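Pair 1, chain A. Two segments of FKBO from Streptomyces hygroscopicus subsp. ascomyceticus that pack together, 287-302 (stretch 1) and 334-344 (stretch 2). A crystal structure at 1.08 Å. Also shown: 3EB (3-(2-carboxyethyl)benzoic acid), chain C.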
# COMPACT_ATOMS: atom_id res chain seq x y z
N GLY A 287 1.11 -3.06 -22.12
CA GLY A 287 2.28 -2.88 -21.28
C GLY A 287 2.52 -1.42 -20.97
O GLY A 287 1.91 -0.52 -21.57
N HIS A 288 3.41 -1.19 -20.00
CA HIS A 288 3.72 0.16 -19.55
C HIS A 288 5.22 0.31 -19.34
O HIS A 288 5.97 -0.67 -19.32
CB HIS A 288 2.95 0.46 -18.25
CG HIS A 288 1.49 0.62 -18.51
ND1 HIS A 288 1.00 1.69 -19.21
CD2 HIS A 288 0.42 -0.19 -18.28
CE1 HIS A 288 -0.30 1.57 -19.36
NE2 HIS A 288 -0.68 0.43 -18.81
N VAL A 289 5.63 1.57 -19.20
CA VAL A 289 6.99 1.96 -18.87
C VAL A 289 6.95 2.87 -17.64
O VAL A 289 5.88 3.34 -17.23
CB VAL A 289 7.68 2.67 -20.06
CG1 VAL A 289 7.85 1.69 -21.23
CG2 VAL A 289 6.89 3.92 -20.47
N LEU A 290 8.12 3.12 -17.04
CA LEU A 290 8.13 3.92 -15.82
C LEU A 290 7.50 5.29 -15.98
O LEU A 290 6.88 5.80 -15.04
CB LEU A 290 9.54 4.09 -15.28
CG LEU A 290 10.14 2.85 -14.64
CD1 LEU A 290 11.56 3.19 -14.17
CD2 LEU A 290 9.31 2.38 -13.46
N ALA A 291 7.65 5.90 -17.17
CA ALA A 291 7.08 7.22 -17.40
C ALA A 291 5.55 7.24 -17.31
O ALA A 291 4.96 8.33 -17.23
CB ALA A 291 7.52 7.77 -18.76
N ASP A 292 4.93 6.06 -17.31
CA ASP A 292 3.47 5.97 -17.22
C ASP A 292 2.98 5.94 -15.78
O ASP A 292 1.79 6.10 -15.53
CB ASP A 292 2.96 4.69 -17.88
CG ASP A 292 3.26 4.60 -19.35
OD1 ASP A 292 3.40 5.65 -20.01
OD2 ASP A 292 3.33 3.44 -19.84
N VAL A 293 3.88 5.73 -14.82
CA VAL A 293 3.47 5.57 -13.44
C VAL A 293 3.23 6.94 -12.82
O VAL A 293 3.91 7.93 -13.14
CB VAL A 293 4.53 4.75 -12.64
CG1 VAL A 293 4.05 4.49 -11.22
CG2 VAL A 293 4.82 3.42 -13.33
N ASP A 294 2.24 7.02 -11.94
CA ASP A 294 1.89 8.29 -11.31
C ASP A 294 1.52 8.03 -9.84
O ASP A 294 1.43 6.88 -9.39
CB ASP A 294 0.73 8.92 -12.09
CG ASP A 294 0.58 10.43 -11.90
OD1 ASP A 294 1.29 11.07 -11.09
OD2 ASP A 294 -0.33 10.97 -12.59
N HIS A 295 1.35 9.12 -9.09
CA HIS A 295 0.99 9.06 -7.67
C HIS A 295 1.90 8.10 -6.92
O HIS A 295 1.48 7.16 -6.23
CB HIS A 295 -0.51 8.80 -7.49
CG HIS A 295 -1.31 9.91 -8.10
ND1 HIS A 295 -1.85 9.82 -9.36
CD2 HIS A 295 -1.52 11.18 -7.67
CE1 HIS A 295 -2.40 10.98 -9.67
NE2 HIS A 295 -2.22 11.83 -8.67
N LEU A 296 3.18 8.40 -7.04
CA LEU A 296 4.22 7.60 -6.41
C LEU A 296 4.55 8.11 -5.02
O LEU A 296 4.65 9.32 -4.80
CB LEU A 296 5.49 7.60 -7.26
CG LEU A 296 5.32 7.02 -8.67
CD1 LEU A 296 5.22 8.11 -9.73
CD2 LEU A 296 6.48 6.09 -8.99
N LYS A 297 4.74 7.17 -4.11
CA LYS A 297 5.34 7.45 -2.81
C LYS A 297 6.68 6.74 -2.75
O LYS A 297 6.78 5.56 -3.11
CB LYS A 297 4.42 7.02 -1.66
CG LYS A 297 3.19 7.94 -1.58
CD LYS A 297 1.90 7.21 -1.26
CE LYS A 297 1.98 6.56 0.08
NZ LYS A 297 0.86 5.55 0.25
N VAL A 298 7.69 7.48 -2.31
CA VAL A 298 9.06 7.01 -2.25
C VAL A 298 9.48 7.09 -0.77
O VAL A 298 9.60 8.19 -0.23
CB VAL A 298 9.98 7.87 -3.15
CG1 VAL A 298 11.43 7.36 -3.05
CG2 VAL A 298 9.51 7.83 -4.60
N TYR A 299 9.64 5.93 -0.15
CA TYR A 299 9.97 5.85 1.26
C TYR A 299 11.47 5.72 1.39
O TYR A 299 12.07 4.87 0.72
CB TYR A 299 9.31 4.63 1.87
CG TYR A 299 7.81 4.52 1.65
CD1 TYR A 299 6.91 5.30 2.38
CD2 TYR A 299 7.28 3.59 0.74
CE1 TYR A 299 5.54 5.16 2.21
CE2 TYR A 299 5.91 3.44 0.57
CZ TYR A 299 5.04 4.23 1.32
OH TYR A 299 3.68 4.10 1.22
N VAL A 300 12.08 6.56 2.23
CA VAL A 300 13.54 6.62 2.34
C VAL A 300 13.93 6.56 3.81
O VAL A 300 13.45 7.36 4.63
CB VAL A 300 14.09 7.93 1.73
CG1 VAL A 300 15.60 7.95 1.78
CG2 VAL A 300 13.60 8.08 0.26
N ARG A 301 14.80 5.61 4.15
CA ARG A 301 15.15 5.36 5.54
C ARG A 301 15.92 6.51 6.20
O ARG A 301 15.61 6.88 7.35
CB ARG A 301 15.96 4.06 5.64
CG ARG A 301 16.51 3.77 7.05
CD ARG A 301 17.21 2.42 7.11
NE ARG A 301 16.30 1.31 6.83
CZ ARG A 301 15.50 0.76 7.75
NH1 ARG A 301 15.51 1.16 9.01
NH2 ARG A 301 14.65 -0.20 7.36
N ARG A 302 16.94 7.01 5.52
CA ARG A 302 17.83 8.04 6.09
C ARG A 302 17.54 9.42 5.53
O ARG A 302 17.45 9.60 4.32
CB ARG A 302 19.29 7.73 5.80
CG ARG A 302 19.76 6.37 6.28
CD ARG A 302 21.29 6.33 6.38
NE ARG A 302 21.92 6.73 5.12
CZ ARG A 302 23.22 6.96 4.95
NH1 ARG A 302 24.07 6.85 5.98
NH2 ARG A 302 23.69 7.34 3.75
N ASP A 334 18.00 -3.59 6.40
CA ASP A 334 18.95 -3.33 5.32
C ASP A 334 18.35 -2.81 4.01
O ASP A 334 19.10 -2.54 3.07
CB ASP A 334 19.86 -4.54 5.06
CG ASP A 334 19.14 -5.76 4.52
OD1 ASP A 334 17.97 -5.67 4.08
OD2 ASP A 334 19.80 -6.83 4.49
N LEU A 335 17.04 -2.63 3.97
CA LEU A 335 16.41 -1.93 2.86
C LEU A 335 16.37 -0.45 3.18
O LEU A 335 15.98 -0.05 4.29
CB LEU A 335 15.01 -2.49 2.58
CG LEU A 335 15.01 -3.95 2.08
CD1 LEU A 335 13.57 -4.47 2.02
CD2 LEU A 335 15.71 -4.10 0.73
N LEU A 336 16.76 0.35 2.20
CA LEU A 336 17.02 1.77 2.39
C LEU A 336 16.02 2.68 1.69
O LEU A 336 15.98 3.89 1.95
CB LEU A 336 18.42 2.09 1.87
CG LEU A 336 19.54 1.24 2.47
CD1 LEU A 336 20.86 1.51 1.76
CD2 LEU A 336 19.66 1.48 3.96
N VAL A 337 15.24 2.10 0.77
CA VAL A 337 14.33 2.87 -0.08
C VAL A 337 13.30 1.93 -0.67
O VAL A 337 13.62 0.76 -0.95
CB VAL A 337 15.12 3.59 -1.20
CG1 VAL A 337 15.98 2.61 -2.06
CG2 VAL A 337 14.18 4.43 -2.09
N GLU A 338 12.07 2.40 -0.86
CA GLU A 338 11.08 1.67 -1.63
C GLU A 338 10.19 2.66 -2.37
O GLU A 338 10.06 3.81 -1.95
CB GLU A 338 10.16 0.84 -0.75
CG GLU A 338 10.79 -0.38 -0.19
CD GLU A 338 9.77 -1.24 0.51
OE1 GLU A 338 8.75 -0.66 1.01
OE2 GLU A 338 9.94 -2.46 0.59
N ILE A 339 9.57 2.19 -3.45
CA ILE A 339 8.72 3.02 -4.26
C ILE A 339 7.43 2.27 -4.58
O ILE A 339 7.48 1.10 -4.97
CB ILE A 339 9.41 3.41 -5.58
CG1 ILE A 339 10.79 4.01 -5.33
CG2 ILE A 339 8.54 4.39 -6.38
CD1 ILE A 339 11.92 3.11 -5.70
N GLU A 340 6.28 2.94 -4.41
CA GLU A 340 5.00 2.43 -4.87
C GLU A 340 4.40 3.44 -5.85
O GLU A 340 4.81 4.60 -5.91
CB GLU A 340 4.03 2.21 -3.69
CG GLU A 340 3.63 3.48 -2.98
CD GLU A 340 2.64 3.23 -1.86
OE1 GLU A 340 2.99 2.54 -0.88
OE2 GLU A 340 1.47 3.72 -1.94
N GLY A 341 3.36 3.03 -6.57
CA GLY A 341 2.66 3.95 -7.44
C GLY A 341 1.58 3.19 -8.21
O GLY A 341 1.30 2.03 -7.93
N MSE A 342 1.02 3.84 -9.23
CA MSE A 342 -0.06 3.21 -10.00
C MSE A 342 -0.05 3.73 -11.43
O MSE A 342 0.52 4.78 -11.73
CB MSE A 342 -1.43 3.43 -9.35
CG MSE A 342 -1.87 4.88 -9.29
SE MSE A 342 -3.72 5.07 -8.68
CE MSE A 342 -4.55 4.64 -10.35
N VAL A 343 -0.69 2.98 -12.31
CA VAL A 343 -0.99 3.45 -13.65
C VAL A 343 -2.50 3.56 -13.78
O VAL A 343 -3.23 2.57 -13.64
CB VAL A 343 -0.43 2.50 -14.73
CG1 VAL A 343 -0.67 3.08 -16.13
CG2 VAL A 343 1.05 2.29 -14.53
N ALA A 344 -2.98 4.79 -13.99
CA ALA A 344 -4.41 5.06 -14.10
C ALA A 344 -4.96 4.65 -15.46
O ALA A 344 -6.19 4.55 -15.61
CB ALA A 344 -4.67 6.52 -13.87
OXT ALA A 344 -4.18 4.43 -16.42
C 3EB C . 9.73 -7.03 -0.07
O 3EB C . 9.57 -8.02 0.65
CA 3EB C . 9.96 -5.66 0.50
OAB 3EB C . 4.73 -6.85 4.17
OAD 3EB C . 3.07 -5.86 3.09
CAE 3EB C . 7.05 -4.80 0.21
CAF 3EB C . 5.68 -4.71 0.00
CAG 3EB C . 7.55 -5.30 1.41
CAH 3EB C . 4.79 -5.10 0.99
CAL 3EB C . 4.32 -6.14 3.24
CAM 3EB C . 6.64 -5.71 2.39
CAN 3EB C . 5.27 -5.64 2.18
OXT 3EB C . 9.75 -7.11 -1.36
C2 3EB C . 9.04 -5.37 1.70
O HOH W 1 -0.88 6.77 -14.86
O HOH W 2 17.91 5.61 3.25

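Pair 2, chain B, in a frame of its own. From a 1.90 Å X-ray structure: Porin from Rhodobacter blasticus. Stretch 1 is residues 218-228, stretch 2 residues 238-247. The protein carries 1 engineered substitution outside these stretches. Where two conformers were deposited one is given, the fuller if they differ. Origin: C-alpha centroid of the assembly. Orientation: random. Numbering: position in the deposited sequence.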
# COMPACT_ATOMS: atom_id res chain seq x y z
N SER B 218 8.16 -27.61 -22.22
CA SER B 218 9.41 -27.38 -21.52
C SER B 218 10.55 -28.28 -22.01
O SER B 218 10.31 -29.47 -22.32
CB SER B 218 9.16 -27.68 -20.03
OG SER B 218 10.38 -27.85 -19.33
N THR B 219 11.80 -27.85 -21.95
CA THR B 219 12.88 -28.76 -22.35
C THR B 219 13.09 -29.88 -21.35
O THR B 219 13.85 -30.82 -21.69
CB THR B 219 14.26 -28.09 -22.54
OG1 THR B 219 14.69 -27.58 -21.26
CG2 THR B 219 14.16 -26.96 -23.57
N ALA B 220 12.44 -29.85 -20.19
CA ALA B 220 12.70 -30.90 -19.21
C ALA B 220 12.07 -32.22 -19.63
O ALA B 220 12.57 -33.28 -19.26
CB ALA B 220 12.09 -30.44 -17.85
N GLY B 221 11.00 -32.18 -20.42
CA GLY B 221 10.28 -33.39 -20.82
C GLY B 221 9.52 -33.92 -19.61
O GLY B 221 9.27 -33.18 -18.61
N ASP B 222 9.12 -35.17 -19.60
CA ASP B 222 8.41 -35.78 -18.50
C ASP B 222 9.28 -35.86 -17.25
O ASP B 222 10.52 -35.82 -17.30
CB ASP B 222 7.85 -37.15 -18.87
CG ASP B 222 6.82 -37.04 -20.00
OD1 ASP B 222 6.55 -35.96 -20.59
OD2 ASP B 222 6.24 -38.10 -20.33
N GLN B 223 8.60 -35.97 -16.11
CA GLN B 223 9.33 -35.88 -14.85
C GLN B 223 8.68 -36.72 -13.79
O GLN B 223 7.46 -36.84 -13.65
CB GLN B 223 9.26 -34.36 -14.47
CG GLN B 223 9.73 -34.06 -13.05
CD GLN B 223 9.74 -32.57 -12.72
OE1 GLN B 223 9.14 -31.74 -13.40
NE2 GLN B 223 10.44 -32.20 -11.64
N VAL B 224 9.51 -37.26 -12.91
CA VAL B 224 8.95 -38.03 -11.80
C VAL B 224 9.66 -37.57 -10.54
O VAL B 224 10.87 -37.34 -10.55
CB VAL B 224 9.32 -39.52 -12.08
CG1 VAL B 224 9.17 -40.36 -10.84
CG2 VAL B 224 8.44 -40.02 -13.22
N THR B 225 8.89 -37.40 -9.48
CA THR B 225 9.45 -36.96 -8.20
C THR B 225 8.92 -37.93 -7.14
O THR B 225 7.71 -38.16 -7.08
CB THR B 225 8.93 -35.52 -7.85
OG1 THR B 225 9.47 -34.67 -8.87
CG2 THR B 225 9.41 -35.08 -6.49
N LEU B 226 9.86 -38.44 -6.39
CA LEU B 226 9.60 -39.32 -5.26
C LEU B 226 10.04 -38.59 -4.00
O LEU B 226 11.17 -38.10 -3.89
CB LEU B 226 10.36 -40.65 -5.47
CG LEU B 226 10.44 -41.50 -4.19
CD1 LEU B 226 9.07 -42.10 -3.95
CD2 LEU B 226 11.52 -42.58 -4.38
N TYR B 227 9.10 -38.48 -3.04
CA TYR B 227 9.47 -37.76 -1.82
C TYR B 227 8.89 -38.40 -0.58
O TYR B 227 7.97 -39.22 -0.64
CB TYR B 227 8.95 -36.29 -1.88
CG TYR B 227 7.43 -36.22 -1.81
CD1 TYR B 227 6.71 -36.42 -2.97
CD2 TYR B 227 6.71 -36.01 -0.64
CE1 TYR B 227 5.33 -36.37 -3.02
CE2 TYR B 227 5.32 -35.98 -0.65
CZ TYR B 227 4.64 -36.16 -1.83
OH TYR B 227 3.24 -36.18 -1.91
N GLY B 228 9.42 -37.97 0.56
CA GLY B 228 8.90 -38.49 1.81
C GLY B 228 9.22 -37.55 2.96
O GLY B 228 10.13 -36.71 2.88
N ARG B 238 12.64 -34.16 5.78
CA ARG B 238 12.10 -34.32 4.43
C ARG B 238 13.17 -34.70 3.41
O ARG B 238 14.32 -34.30 3.56
CB ARG B 238 11.62 -32.89 3.95
CG ARG B 238 10.48 -32.36 4.80
CD ARG B 238 10.05 -30.96 4.34
NE ARG B 238 9.03 -30.43 5.22
CZ ARG B 238 7.74 -30.76 5.18
NH1 ARG B 238 7.28 -31.63 4.29
NH2 ARG B 238 6.88 -30.21 6.03
N ALA B 239 12.77 -35.41 2.37
CA ALA B 239 13.70 -35.78 1.31
C ALA B 239 12.97 -35.94 -0.01
O ALA B 239 11.78 -36.19 -0.02
CB ALA B 239 14.39 -37.13 1.64
N TYR B 240 13.65 -35.88 -1.13
CA TYR B 240 13.08 -36.14 -2.43
C TYR B 240 14.18 -36.50 -3.44
O TYR B 240 15.33 -36.11 -3.20
CB TYR B 240 12.25 -34.97 -3.05
CG TYR B 240 13.08 -33.76 -3.42
CD1 TYR B 240 13.63 -33.69 -4.72
CD2 TYR B 240 13.28 -32.70 -2.56
CE1 TYR B 240 14.38 -32.59 -5.12
CE2 TYR B 240 14.04 -31.58 -2.98
CZ TYR B 240 14.58 -31.53 -4.24
OH TYR B 240 15.35 -30.48 -4.71
N VAL B 241 13.78 -37.14 -4.53
CA VAL B 241 14.68 -37.41 -5.62
C VAL B 241 13.80 -37.08 -6.84
O VAL B 241 12.60 -37.37 -6.74
CB VAL B 241 15.10 -38.90 -5.71
CG1 VAL B 241 16.12 -39.10 -6.81
CG2 VAL B 241 15.61 -39.37 -4.36
N SER B 242 14.38 -36.51 -7.88
CA SER B 242 13.54 -36.21 -9.06
C SER B 242 14.41 -36.43 -10.31
O SER B 242 15.60 -36.12 -10.27
CB SER B 242 12.99 -34.77 -9.02
OG SER B 242 12.06 -34.44 -10.04
N ASP B 243 13.82 -36.92 -11.35
CA ASP B 243 14.35 -37.16 -12.65
C ASP B 243 13.50 -36.52 -13.77
O ASP B 243 12.26 -36.61 -13.79
CB ASP B 243 14.41 -38.67 -13.04
CG ASP B 243 15.52 -39.31 -12.22
OD1 ASP B 243 16.75 -38.96 -12.43
OD2 ASP B 243 15.24 -40.17 -11.31
N ILE B 244 14.20 -35.92 -14.72
CA ILE B 244 13.54 -35.39 -15.90
C ILE B 244 14.08 -36.15 -17.12
O ILE B 244 15.15 -36.77 -17.02
CB ILE B 244 13.73 -33.87 -16.04
CG1 ILE B 244 15.20 -33.45 -16.07
CG2 ILE B 244 13.05 -33.17 -14.82
CD1 ILE B 244 15.45 -31.98 -16.35
N ASP B 245 13.39 -36.10 -18.22
CA ASP B 245 13.78 -36.70 -19.47
C ASP B 245 14.86 -35.92 -20.23
O ASP B 245 15.40 -36.52 -21.19
CB ASP B 245 12.61 -36.80 -20.49
CG ASP B 245 11.75 -38.01 -20.22
OD1 ASP B 245 12.16 -38.98 -19.55
OD2 ASP B 245 10.56 -37.99 -20.65
N ARG B 246 15.14 -34.66 -19.96
CA ARG B 246 16.16 -33.96 -20.74
C ARG B 246 17.47 -34.76 -20.79
O ARG B 246 18.06 -35.22 -19.82
CB ARG B 246 16.41 -32.57 -20.26
CG ARG B 246 17.20 -31.59 -21.09
CD ARG B 246 17.27 -30.25 -20.32
NE ARG B 246 18.24 -30.30 -19.28
CZ ARG B 246 18.28 -29.75 -18.06
NH1 ARG B 246 17.24 -29.02 -17.62
NH2 ARG B 246 19.38 -29.97 -17.30
N ALA B 247 18.01 -34.83 -22.02
CA ALA B 247 19.24 -35.54 -22.30
C ALA B 247 20.38 -35.02 -21.42
O ALA B 247 20.66 -33.81 -21.41
CB ALA B 247 19.70 -35.19 -23.77

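Both pairs are built from two neighbouring antiparallel strands. The strand directions differ by 174° in pair 1 and 167° in pair 2, the axes approach to 4.6 and 4.7 Å, and the backbones of 14 central residues superpose with an RMSD of 0.8 Å. The match is close at A:Lys297 on B:Val224 and A:Glu340 on B:Asp243. In each pair these residues form a hydrogen-bonded bridge: A:Glu340 N donates to A:Lys297 O at 3.0 Å and A:Lys297 N to A:Glu340 O at 3.1 Å, while B:Val224 N reaches B:Asp243 O at 3.0 Å and B:Asp243 N reaches B:Val224 O at 3.1 Å. The next such bridge repeats the pattern, with A:Tyr299 and A:Glu338 matching B:Leu226 and B:Val241.

Because side chains alternate along a strand, each two-stranded ladder presents two faces. On the face of A:Val298 and A:Ile339, pair 1 is apolar: A:Val298 CG2 lies 4.0 Å from A:Ile339 CG2, and A:Val298 CG1 lies 4.1 Å from A:Val337 CG2. Branched aliphatic chains suit this buried site because they fill the short space across a non-hydrogen-bonded pair. At the equivalent positions pair 2 places B:Thr225 and B:Ser242, also buried, and brings their hydroxyls together, B:Thr225 OG1 and B:Ser242 OG being 2.9 Å apart. B:Gln223, matching A:Leu296, adds a polar link from its NE2 to B:Ser242 OG at 3.2 Å, whereas A:Leu296 CD2 packs 3.7 Å from A:Ile339 CG2. Two residues along, on the same face, A:Val300 and A:Val337 give way to B:Tyr227 and B:Tyr240. B:Tyr227 CB lies 3.7 Å from B:Tyr240 CB, but the ends of both side chains lead away from the partner strand, so the bulky rings need not compete for the space between strands.

On the other face of pair 1, the charges of A:Lys297 and A:Glu340 are buried and paired: A:Lys297 NZ forms a salt bridge with A:Glu340 OE2 at 2.9 Å, while A:Tyr299 OH donates to A:Glu340 OE1 at 2.7 Å. The carboxylate of A:Glu340 thus has a partner for each oxygen, and the long lysine and tyrosine side chains provide the reach. This face is mostly apolar in pair 2: B:Val224, B:Leu226 and B:Val241 lie on the surface, where a porin may meet lipid, and their apolar character would suit such surroundings. B:Asp243 is exposed, so its charge needs no partner across the strands.

Beyond A:Leu296 and B:Gln223 the paths stay similar, but the bonding differs. A:Asp294 N donates to A:Met342 O at 2.8 Å and A:Met342 N to A:Asp294 O at 3.1 Å; in pair 2, B:Asp245 N donates to B:Asp222 O at 3.0 Å. A:Gly341 fits here because an ideal CB would lie 2.9 Å from both A:Val293 CG1 and A:Leu296 CG. Its counterpart is B:Ile244, whose CD1 instead packs 4.0 Å from B:Ala220 CB. Glycine appears in pair 2 at B:Gly221, matching A:Asp294, within a type I turn: its positive phi favours glycine, and an ideal CB would clash with B:Asp245 CB at 2.9 Å.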